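Local coordinates for phosphoenolpyruvate-protein phosphotransferase (Coxiella burnetii, PDB 3TRC), which probably transfers phosphate from phosphoenolpyruvate to a histidine of a partner protein, the piece here being its GAF domain, at residues V31-L45 with E54-K66. Sequence-based numbering, arbitrary orientation. Where two conformers were deposited one is given.
With NA (sodium ion), chain C.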
loop_
_atom_site.group_PDB
_atom_site.type_symbol
_atom_site.label_atom_id
_atom_site.label_comp_id
_atom_site.label_asym_id
_atom_site.label_seq_id
_atom_site.Cartn_x
_atom_site.Cartn_y
_atom_site.Cartn_z
ATOM N N VAL A 31 -10.859 0.328 10.082
ATOM C CA VAL A 31 -10.880 0.398 11.540
ATOM C C VAL A 31 -11.141 -0.976 12.169
ATOM O O VAL A 31 -10.585 -1.310 13.220
ATOM C CB VAL A 31 -11.872 1.471 12.067
ATOM C CG1 VAL A 31 -11.505 2.837 11.511
ATOM C CG2 VAL A 31 -13.316 1.116 11.721
ATOM N N VAL A 32 -11.959 -1.784 11.504
ATOM C CA VAL A 32 -12.256 -3.121 12.001
ATOM C C VAL A 32 -11.029 -4.018 11.856
ATOM O O VAL A 32 -10.642 -4.716 12.795
ATOM C CB VAL A 32 -13.450 -3.758 11.259
ATOM C CG1 VAL A 32 -13.558 -5.241 11.600
ATOM C CG2 VAL A 32 -14.743 -3.040 11.617
ATOM N N ARG A 33 -10.421 -3.986 10.674
ATOM C CA ARG A 33 -9.281 -4.850 10.370
ATOM C C ARG A 33 -8.090 -4.546 11.262
ATOM O O ARG A 33 -7.417 -5.458 11.741
ATOM C CB ARG A 33 -8.879 -4.728 8.893
ATOM C CG ARG A 33 -9.865 -5.352 7.925
ATOM C CD ARG A 33 -10.063 -6.834 8.202
ATOM N NE ARG A 33 -10.902 -7.466 7.188
ATOM C CZ ARG A 33 -11.727 -8.481 7.427
ATOM N NH1 ARG A 33 -11.832 -8.979 8.650
ATOM N NH2 ARG A 33 -12.450 -8.997 6.441
ATOM N N LEU A 34 -7.809 -3.261 11.469
ATOM C CA LEU A 34 -6.704 -2.872 12.338
ATOM C C LEU A 34 -6.880 -3.462 13.726
ATOM O O LEU A 34 -5.953 -4.046 14.285
ATOM C CB LEU A 34 -6.566 -1.348 12.425
ATOM C CG LEU A 34 -5.789 -0.694 11.285
ATOM C CD1 LEU A 34 -5.540 0.782 11.552
ATOM C CD2 LEU A 34 -4.491 -1.413 11.100
ATOM N N CYS A 35 -8.076 -3.313 14.284
ATOM C CA CYS A 35 -8.332 -3.833 15.623
ATOM C C CYS A 35 -8.168 -5.346 15.682
ATOM O O CYS A 35 -7.629 -5.881 16.647
ATOM C CB CYS A 35 -9.721 -3.422 16.108
ATOM S SG CYS A 35 -9.772 -1.698 16.604
ATOM N N GLU A 36 -8.634 -6.037 14.648
ATOM C CA GLU A 36 -8.529 -7.489 14.607
ATOM C C GLU A 36 -7.090 -7.955 14.455
ATOM O O GLU A 36 -6.682 -8.944 15.067
ATOM C CB GLU A 36 -9.341 -8.050 13.436
ATOM C CG GLU A 36 -10.837 -7.935 13.591
ATOM C CD GLU A 36 -11.569 -8.340 12.325
ATOM O OE1 GLU A 36 -10.976 -8.229 11.231
ATOM O OE2 GLU A 36 -12.736 -8.768 12.423
ATOM N N ALA A 37 -6.335 -7.250 13.617
ATOM C CA ALA A 37 -5.069 -7.765 13.104
ATOM C C ALA A 37 -3.820 -7.366 13.892
ATOM O O ALA A 37 -2.861 -8.138 13.959
ATOM C CB ALA A 37 -4.908 -7.395 11.623
ATOM N N LEU A 38 -3.818 -6.174 14.481
ATOM C CA LEU A 38 -2.633 -5.709 15.202
ATOM C C LEU A 38 -2.240 -6.598 16.392
ATOM O O LEU A 38 -1.088 -7.018 16.481
ATOM C CB LEU A 38 -2.771 -4.247 15.636
ATOM C CG LEU A 38 -2.521 -3.206 14.549
ATOM C CD1 LEU A 38 -2.714 -1.806 15.113
ATOM C CD2 LEU A 38 -1.121 -3.363 13.971
ATOM N N PRO A 39 -3.176 -6.866 17.322
ATOM C CA PRO A 39 -4.526 -6.303 17.443
ATOM C C PRO A 39 -4.527 -5.004 18.241
ATOM O O PRO A 39 -3.512 -4.616 18.820
ATOM C CB PRO A 39 -5.268 -7.377 18.235
ATOM C CG PRO A 39 -4.215 -7.927 19.146
ATOM C CD PRO A 39 -2.932 -7.910 18.337
ATOM N N ALA A 40 -5.671 -4.331 18.264
ATOM C CA ALA A 40 -5.858 -3.153 19.095
ATOM C C ALA A 40 -7.300 -3.152 19.581
ATOM O O ALA A 40 -8.129 -3.892 19.065
ATOM C CB ALA A 40 -5.555 -1.879 18.309
ATOM N N ASP A 41 -7.607 -2.318 20.567
ATOM C CA ASP A 41 -8.950 -2.330 21.150
ATOM C C ASP A 41 -9.902 -1.291 20.573
ATOM O O ASP A 41 -11.118 -1.474 20.618
ATOM C CB ASP A 41 -8.873 -2.218 22.667
ATOM C CG ASP A 41 -8.006 -3.294 23.268
ATOM O OD1 ASP A 41 -8.272 -4.489 23.003
ATOM O OD2 ASP A 41 -7.035 -2.949 23.963
ATOM N N ALA A 42 -9.353 -0.218 20.015
ATOM C CA ALA A 42 -10.168 0.759 19.310
ATOM C C ALA A 42 -9.390 1.381 18.160
ATOM O O ALA A 42 -8.171 1.514 18.216
ATOM C CB ALA A 42 -10.677 1.842 20.272
ATOM N N CYS A 43 -10.097 1.720 17.092
ATOM C CA CYS A 43 -9.483 2.419 15.979
ATOM C C CYS A 43 -10.527 3.346 15.395
ATOM O O CYS A 43 -11.660 2.938 15.152
ATOM C CB CYS A 43 -8.971 1.439 14.923
ATOM S SG CYS A 43 -8.132 2.234 13.544
ATOM N N SER A 44 -10.139 4.599 15.197
ATOM C CA SER A 44 -11.043 5.623 14.691
ATOM C C SER A 44 -10.384 6.405 13.568
ATOM O O SER A 44 -9.166 6.579 13.553
ATOM C CB SER A 44 -11.448 6.585 15.818
ATOM O OG SER A 44 -12.076 5.873 16.878
ATOM N N LEU A 45 -11.199 6.877 12.634
ATOM C CA LEU A 45 -10.697 7.652 11.512
ATOM C C LEU A 45 -11.475 8.956 11.449
ATOM O O LEU A 45 -12.704 8.951 11.420
ATOM C CB LEU A 45 -10.843 6.854 10.212
ATOM C CG LEU A 45 -10.032 7.350 9.012
ATOM C CD1 LEU A 45 -9.786 6.217 8.028
ATOM C CD2 LEU A 45 -10.721 8.524 8.338
ATOM N N GLU A 54 -12.712 21.677 12.160
ATOM C CA GLU A 54 -12.919 20.539 13.046
ATOM C C GLU A 54 -12.602 19.231 12.345
ATOM O O GLU A 54 -12.795 19.097 11.138
ATOM C CB GLU A 54 -14.379 20.486 13.508
ATOM C CG GLU A 54 -14.835 21.671 14.330
ATOM C CD GLU A 54 -16.343 21.711 14.507
ATOM O OE1 GLU A 54 -17.079 21.321 13.572
ATOM O OE2 GLU A 54 -16.795 22.135 15.588
ATOM N N TYR A 55 -12.115 18.271 13.119
ATOM C CA TYR A 55 -12.036 16.889 12.683
ATOM C C TYR A 55 -13.383 16.240 12.926
ATOM O O TYR A 55 -13.965 16.416 13.990
ATOM C CB TYR A 55 -10.993 16.155 13.510
ATOM C CG TYR A 55 -9.624 16.735 13.350
ATOM C CD1 TYR A 55 -8.938 16.552 12.163
ATOM C CD2 TYR A 55 -9.020 17.462 14.366
ATOM C CE1 TYR A 55 -7.696 17.058 11.977
ATOM C CE2 TYR A 55 -7.751 17.995 14.183
ATOM C CZ TYR A 55 -7.102 17.775 12.971
ATOM O OH TYR A 55 -5.846 18.250 12.705
ATOM N N VAL A 56 -13.871 15.482 11.949
ATOM C CA VAL A 56 -15.141 14.777 12.105
ATOM C C VAL A 56 -14.918 13.273 12.109
ATOM O O VAL A 56 -14.261 12.738 11.225
ATOM C CB VAL A 56 -16.105 15.117 10.956
ATOM C CG1 VAL A 56 -17.462 14.454 11.194
ATOM C CG2 VAL A 56 -16.258 16.619 10.831
ATOM N N LEU A 57 -15.451 12.585 13.111
ATOM C CA LEU A 57 -15.311 11.133 13.151
ATOM C C LEU A 57 -16.064 10.521 11.976
ATOM O O LEU A 57 -17.253 10.793 11.783
ATOM C CB LEU A 57 -15.858 10.584 14.467
ATOM C CG LEU A 57 -15.756 9.069 14.611
ATOM C CD1 LEU A 57 -14.292 8.647 14.730
ATOM C CD2 LEU A 57 -16.551 8.609 15.832
HETATM N N MSE A 58 -15.383 9.698 11.185
HETATM C CA MSE A 58 -16.012 9.118 9.994
HETATM C C MSE A 58 -16.079 7.586 9.998
HETATM O O MSE A 58 -16.788 6.984 9.190
HETATM C CB MSE A 58 -15.347 9.656 8.718
HETATM C CG MSE A 58 -15.635 11.143 8.455
HETATM SE SE MSE A 58 -17.538 11.571 8.282
HETATM C CE MSE A 58 -17.844 10.733 6.554
ATOM N N ALA A 59 -15.360 6.964 10.927
ATOM C CA ALA A 59 -15.415 5.519 11.111
ATOM C C ALA A 59 -14.805 5.167 12.455
ATOM O O ALA A 59 -13.847 5.800 12.891
ATOM C CB ALA A 59 -14.660 4.808 9.992
ATOM N N THR A 60 -15.365 4.163 13.118
ATOM C CA THR A 60 -14.787 3.714 14.373
ATOM C C THR A 60 -15.094 2.252 14.637
ATOM O O THR A 60 -16.137 1.725 14.238
ATOM C CB THR A 60 -15.257 4.564 15.582
ATOM O OG1 THR A 60 -14.468 4.234 16.734
ATOM C CG2 THR A 60 -16.735 4.307 15.897
ATOM N N GLN A 61 -14.142 1.599 15.285
ATOM C CA GLN A 61 -14.369 0.308 15.901
ATOM C C GLN A 61 -13.956 0.471 17.356
ATOM O O GLN A 61 -12.822 0.850 17.650
ATOM C CB GLN A 61 -13.536 -0.765 15.206
ATOM C CG GLN A 61 -13.492 -2.094 15.932
ATOM C CD GLN A 61 -14.852 -2.750 16.043
ATOM O OE1 GLN A 61 -15.736 -2.535 15.210
ATOM N NE2 GLN A 61 -15.031 -3.552 17.087
ATOM N N GLY A 62 -14.887 0.231 18.270
ATOM C CA GLY A 62 -14.575 0.335 19.683
ATOM C C GLY A 62 -15.313 1.467 20.368
ATOM O O GLY A 62 -15.600 1.386 21.558
ATOM N N LEU A 63 -15.617 2.520 19.616
ATOM C CA LEU A 63 -16.325 3.678 20.147
ATOM C C LEU A 63 -17.817 3.611 19.828
ATOM O O LEU A 63 -18.246 2.854 18.960
ATOM C CB LEU A 63 -15.744 4.977 19.577
ATOM C CG LEU A 63 -14.606 5.669 20.334
ATOM C CD1 LEU A 63 -13.581 4.673 20.854
ATOM C CD2 LEU A 63 -13.952 6.739 19.464
ATOM N N ASN A 64 -18.597 4.417 20.540
ATOM C CA ASN A 64 -20.032 4.562 20.300
ATOM C C ASN A 64 -20.315 4.808 18.814
ATOM O O ASN A 64 -19.905 5.830 18.265
ATOM C CB ASN A 64 -20.518 5.731 21.172
ATOM C CG ASN A 64 -21.974 6.098 20.956
ATOM O OD1 ASN A 64 -22.692 5.496 20.153
ATOM N ND2 ASN A 64 -22.421 7.115 21.694
ATOM N N SER A 65 -20.996 3.871 18.157
ATOM C CA SER A 65 -21.169 3.956 16.704
ATOM C C SER A 65 -21.977 5.176 16.262
ATOM O O SER A 65 -21.843 5.649 15.126
ATOM C CB SER A 65 -21.797 2.672 16.145
ATOM O OG SER A 65 -23.170 2.569 16.493
ATOM N N LYS A 66 -22.824 5.682 17.151
ATOM C CA LYS A 66 -23.657 6.824 16.797
ATOM C C LYS A 66 -22.816 8.086 16.671
ATOM O O LYS A 66 -23.247 9.064 16.059
ATOM C CB LYS A 66 -24.801 7.027 17.803
ATOM C CG LYS A 66 -25.915 7.900 17.251
ATOM C CD LYS A 66 -26.924 8.313 18.311
ATOM C CE LYS A 66 -27.901 9.344 17.745
ATOM N NZ LYS A 66 -28.875 9.830 18.768
HETATM NA NA NA C . -4.942 20.054 14.460
HETATM O O HOH W 1 -12.786 -3.282 19.379
#
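The first β hairpin of the GAF domain, strands 42-49 and 54-61, pairs C43 with Q61 and L45 with A59, and helix segment 31-37 lies over one face, 26° from strand 54-61. C43 and Q61 exchange two backbone hydrogen bonds, C43 N to Q61 O (2.9 Å) and Q61 N to C43 O (2.8 Å). At L45 the pairing changes: M58 and A59 both face it, a classic β bulge, and L45 O accepts a bond from M58 N (2.8 Å) and a weak one from A59 N.

From the helix, V31 reaches down onto strand 54-61, CG1 against A59 CB (4.0 Å) and CG2 against the T60-Q61 peptide. Q61 extends from the sheet with CG anti to its backbone N (chi1 169°), which carries CG alongside C35 SG (3.8 Å); its chain then bends, OE1 resting near V32 CG2 while NE2 reaches a water that donates to D41 O. C35 and C43 are known to form a disulfide in this protein, but in the conformer described their SG atoms stand 5.2 Å apart. On the other face, T60 OG1 donates to S44 OG (2.9 Å) across the non-hydrogen-bonded pair. That polar couple sits among leucine methyls, L57 CD1 against S44 CB and L63 CD2 against S44 OG.

Farther along strand 54-61, Y55 OH binds the sodium ion (2.7 Å), which lies in the ring plane; G76, G81 and E85 share the site. Helix 23-37 leading into this hairpin and packing on an antiparallel sheet of strand order 3-2-1-6-5-4 is the plan of the GAF fold.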